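Local atomic coordinates of malate Synthase (Haloferax volcanii, PDB entry 3OYZ), a protein that condenses acetyl-CoA with glyoxylate in a magnesium-dependent Claisen reaction and hydrolyses the malyl-CoA formed, yielding malate for the glyoxylate cycle. Residues Gly23-Asp26 with Ser27-Leu31. Numbering follows the deposited sequence.
Sequences GEDD and SAKML. With ACO (acetyl coenzyme *a), chain B.
Asp26 to Lys29 form a type I beta turn, closed by Lys29 N donating to Asp26 O at 3.1 Å, and it leads the loop after strand 13-18 into helix 29-36. The Asp26 carboxylate swings over the same turn: with CG trans to the backbone N (chi1 159°), OD1 accepts a weak, bent bond from Ala28 N at 3.4 Å and lies 3.5 Å from Ala28 CB, while OD2 pairs with Arg32, one helical turn beyond Lys29. With an alanine at Asp26, Ala28 N would probably lose its weak acceptor and Arg32 its carboxylate mate. Asp25 and Lys29 cross at about a right angle. The lysine chain leaves the backbone extended and bends at chi3 (-48°), which lays CE against the carboxylate, 3.1 Å from Asp25 OD2, and brings NZ to 3.5 Å from Asp25 OD1 in a long salt bridge. Ser27 OG hydrogen-bonds to Glu61 and Asn65 of helix 59-73, and Ala28 packs on the same helix. On the ligand side, Met30 O approaches C2A of the acetyl-CoA adenine to 3.3 Å and Met30 CB lies 3.8 Å from the same atom. Two acidic side chains thus meet a lysine and an arginine at the start of a helix that borders the adenine pocket; the Asp26 carboxylate, beside the first turn of that helix, is likely to interact favourably with its dipole, while Asp25 probably balances part of the charge of Lys29.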
ATOM      1  N   GLY A  23     -26.443  16.243  31.207  1.00 78.58           N
ATOM      2  CA  GLY A  23     -25.976  16.836  32.458  1.00 81.47           C
ATOM      3  C   GLY A  23     -26.684  18.172  32.443  1.00 83.65           C
ATOM      4  O   GLY A  23     -27.656  18.372  33.178  1.00 85.25           O
ATOM      5  N   GLU A  24     -26.202  19.076  31.597  1.00 84.56           N
ATOM      6  CA  GLU A  24     -27.090  20.048  30.967  1.00 85.46           C
ATOM      7  C   GLU A  24     -27.473  21.331  31.711  1.00 85.17           C
ATOM      8  O   GLU A  24     -28.427  21.398  32.496  1.00 85.95           O
ATOM      9  CB  GLU A  24     -28.382  19.357  30.505  1.00 86.46           C
ATOM     10  CG  GLU A  24     -29.261  20.215  29.601  1.00 88.75           C
ATOM     11  CD  GLU A  24     -30.703  20.312  30.072  1.00 91.20           C
ATOM     12  OE1 GLU A  24     -31.544  19.539  29.561  1.00 91.78           O
ATOM     13  OE2 GLU A  24     -30.998  21.158  30.947  1.00 91.00           O
ATOM     14  N   ASP A  25     -26.718  22.377  31.408  1.00 83.35           N
ATOM     15  CA  ASP A  25     -27.329  23.668  31.130  1.00 80.46           C
ATOM     16  C   ASP A  25     -28.030  23.533  29.758  1.00 77.19           C
ATOM     17  O   ASP A  25     -29.184  23.098  29.673  1.00 77.21           O
ATOM     18  CB  ASP A  25     -26.239  24.751  31.107  1.00 82.03           C
ATOM     19  CG  ASP A  25     -25.042  24.387  30.212  1.00 84.22           C
ATOM     20  OD1 ASP A  25     -24.279  23.451  30.544  1.00 86.84           O
ATOM     21  OD2 ASP A  25     -24.826  25.068  29.179  1.00 87.77           O
ATOM     22  N   ASP A  26     -27.326  23.882  28.680  1.00 71.62           N
ATOM     23  CA  ASP A  26     -27.872  23.912  27.325  1.00 66.32           C
ATOM     24  C   ASP A  26     -27.151  22.761  26.612  1.00 62.53           C
ATOM     25  O   ASP A  26     -25.935  22.786  26.477  1.00 61.67           O
ATOM     26  CB  ASP A  26     -27.621  25.323  26.773  1.00 65.60           C
ATOM     27  CG  ASP A  26     -27.651  25.432  25.254  1.00 64.27           C
ATOM     28  OD1 ASP A  26     -28.517  24.877  24.555  1.00 57.99           O
ATOM     29  OD2 ASP A  26     -26.809  26.186  24.733  1.00 62.55           O
ATOM     30  N   SER A  27     -27.876  21.710  26.246  1.00 59.35           N
ATOM     31  CA  SER A  27     -27.284  20.581  25.498  1.00 55.27           C
ATOM     32  C   SER A  27     -26.599  20.985  24.176  1.00 53.32           C
ATOM     33  O   SER A  27     -25.608  20.375  23.801  1.00 54.47           O
ATOM     34  CB  SER A  27     -28.337  19.490  25.328  1.00 54.11           C
ATOM     35  OG  SER A  27     -29.255  19.998  24.373  1.00 50.65           O
ATOM     36  N   ALA A  28     -27.058  22.047  23.511  1.00 50.71           N
ATOM     37  CA  ALA A  28     -26.405  22.625  22.342  1.00 50.50           C
ATOM     38  C   ALA A  28     -25.153  23.466  22.552  1.00 49.24           C
ATOM     39  O   ALA A  28     -24.678  24.115  21.618  1.00 50.63           O
ATOM     40  CB  ALA A  28     -27.393  23.421  21.551  1.00 49.92           C
ATOM     41  N   LYS A  29     -24.615  23.471  23.765  1.00 51.29           N
ATOM     42  CA  LYS A  29     -23.602  24.447  24.144  1.00 51.69           C
ATOM     43  C   LYS A  29     -22.363  24.279  23.248  1.00 51.29           C
ATOM     44  O   LYS A  29     -21.888  25.228  22.631  1.00 49.72           O
ATOM     45  CB  LYS A  29     -23.206  24.283  25.623  1.00 52.88           C
ATOM     46  CG  LYS A  29     -22.142  25.339  26.043  1.00 58.81           C
ATOM     47  CD  LYS A  29     -21.190  24.891  27.164  1.00 66.60           C
ATOM     48  CE  LYS A  29     -21.952  24.256  28.342  1.00 69.88           C
ATOM     49  NZ  LYS A  29     -21.106  23.350  29.177  1.00 71.66           N
ATOM     50  N   MET A  30     -21.884  23.047  23.095  1.00 50.45           N
ATOM     51  CA  MET A  30     -20.772  22.852  22.146  1.00 49.11           C
ATOM     52  C   MET A  30     -21.016  23.299  20.714  1.00 45.45           C
ATOM     53  O   MET A  30     -20.109  23.860  20.126  1.00 47.24           O
ATOM     54  CB  MET A  30     -20.234  21.433  22.206  1.00 48.00           C
ATOM     55  CG  MET A  30     -19.992  21.012  23.629  1.00 53.56           C
ATOM     56  SD  MET A  30     -18.590  19.890  23.590  1.00 63.44           S
ATOM     57  CE  MET A  30     -19.287  18.588  24.557  1.00 58.75           C
ATOM     58  N   LEU A  31     -22.210  23.147  20.160  1.00 44.81           N
ATOM     59  CA  LEU A  31     -22.471  23.692  18.841  1.00 44.88           C
ATOM     60  C   LEU A  31     -22.533  25.208  18.740  1.00 45.66           C
ATOM     61  O   LEU A  31     -22.098  25.814  17.725  1.00 47.05           O
ATOM     62  CB  LEU A  31     -23.794  23.125  18.312  1.00 45.97           C
ATOM     63  CG  LEU A  31     -24.052  21.625  18.176  1.00 47.38           C
ATOM     64  CD1 LEU A  31     -25.451  21.399  17.673  1.00 45.80           C
ATOM     65  CD2 LEU A  31     -22.984  20.931  17.285  1.00 48.50           C
TER
HETATM   66  N1A ACO B 434     -16.727  21.373  19.653  1.00 53.78           N
HETATM   67  C2A ACO B 434     -17.097  22.509  20.275  1.00 55.80           C
HETATM   68  N3A ACO B 434     -16.454  22.934  21.377  1.00 55.93           N
HETATM   69  C4A ACO B 434     -15.424  22.254  21.943  1.00 51.48           C
HETATM   70  C5A ACO B 434     -14.995  21.004  21.279  1.00 52.58           C
HETATM   71  C6A ACO B 434     -15.741  20.556  20.088  1.00 49.84           C
HETATM   72  N6A ACO B 434     -15.345  19.377  19.539  1.00 41.53           N
HETATM   73  N7A ACO B 434     -13.980  20.495  21.990  1.00 51.44           N
HETATM   74  C8A ACO B 434     -13.781  21.330  23.038  1.00 52.36           C
HETATM   75  N9A ACO B 434     -14.596  22.392  22.984  1.00 54.36           N
HETATM   76  C1B ACO B 434     -14.585  23.500  23.992  1.00 55.72           C
HETATM   77  C2B ACO B 434     -14.347  22.879  25.362  1.00 56.80           C
HETATM   78  O2B ACO B 434     -15.599  22.461  25.902  1.00 53.85           O
HETATM   79  C3B ACO B 434     -13.677  23.999  26.133  1.00 57.48           C
HETATM   80  O3B ACO B 434     -14.777  24.852  26.463  1.00 66.57           O
HETATM   81  P3B ACO B 434     -14.834  25.927  27.710  1.00 68.62           P
HETATM   82  O7A ACO B 434     -14.613  27.208  26.922  1.00 59.08           O
HETATM   83  O8A ACO B 434     -13.708  25.416  28.584  1.00 62.26           O
HETATM   84  O9A ACO B 434     -16.189  25.772  28.365  1.00 63.28           O
HETATM   85  C4B ACO B 434     -12.819  24.653  25.062  1.00 60.24           C
HETATM   86  O4B ACO B 434     -13.493  24.421  23.816  1.00 61.14           O
HETATM   87  C5B ACO B 434     -11.441  24.007  24.969  1.00 59.85           C
HETATM   88  O5B ACO B 434     -11.626  22.604  25.169  1.00 57.79           O
HETATM   89  P1A ACO B 434     -10.398  21.607  25.435  1.00 61.45           P
HETATM   90  O1A ACO B 434      -9.709  21.796  26.748  1.00 64.37           O
HETATM   91  O2A ACO B 434      -9.508  21.800  24.243  1.00 62.49           O
HETATM   92  O3A ACO B 434     -10.911  20.090  25.420  1.00 61.06           O
HETATM   93  P2A ACO B 434     -11.742  19.453  26.634  1.00 60.67           P
HETATM   94  O4A ACO B 434     -12.684  20.585  26.889  1.00 59.23           O
HETATM   95  O5A ACO B 434     -10.754  18.727  27.523  1.00 59.56           O
HETATM   96  O6A ACO B 434     -12.594  18.214  26.014  1.00 60.87           O
HETATM   97  CBP ACO B 434     -13.144  16.429  24.413  1.00 52.29           C
HETATM   98  CCP ACO B 434     -12.052  17.155  25.208  1.00 52.71           C
HETATM   99  CDP ACO B 434     -14.186  15.820  25.349  1.00 50.23           C
HETATM  100  CEP ACO B 434     -12.464  15.280  23.679  1.00 53.70           C
HETATM  101  CAP ACO B 434     -13.898  17.360  23.455  1.00 47.03           C
HETATM  102  OAP ACO B 434     -12.875  18.085  22.786  1.00 44.25           O
HETATM  103  C9P ACO B 434     -14.731  16.643  22.412  1.00 51.07           C
HETATM  104  O9P ACO B 434     -15.775  16.071  22.744  1.00 51.97           O
HETATM  105  N8P ACO B 434     -14.252  16.649  21.157  1.00 50.03           N
HETATM  106  C7P ACO B 434     -15.011  15.990  20.102  1.00 48.96           C
HETATM  107  C6P ACO B 434     -14.950  14.457  20.165  1.00 49.60           C
HETATM  108  C5P ACO B 434     -15.552  13.981  18.855  1.00 46.12           C
HETATM  109  O5P ACO B 434     -15.939  14.803  18.027  1.00 45.07           O
HETATM  110  N4P ACO B 434     -15.563  12.661  18.674  1.00 46.02           N
HETATM  111  C3P ACO B 434     -16.051  11.997  17.477  1.00 43.71           C
HETATM  112  C2P ACO B 434     -15.144  12.258  16.272  1.00 44.36           C
HETATM  113  S1P ACO B 434     -14.007  10.914  16.441  1.00 49.96           S
HETATM  114  C   ACO B 434     -14.706   9.501  15.848  1.00 49.65           C
HETATM  115  O   ACO B 434     -15.899   9.371  15.655  1.00 49.96           O
HETATM  116  CH3 ACO B 434     -13.781   8.347  15.610  1.00 48.62           C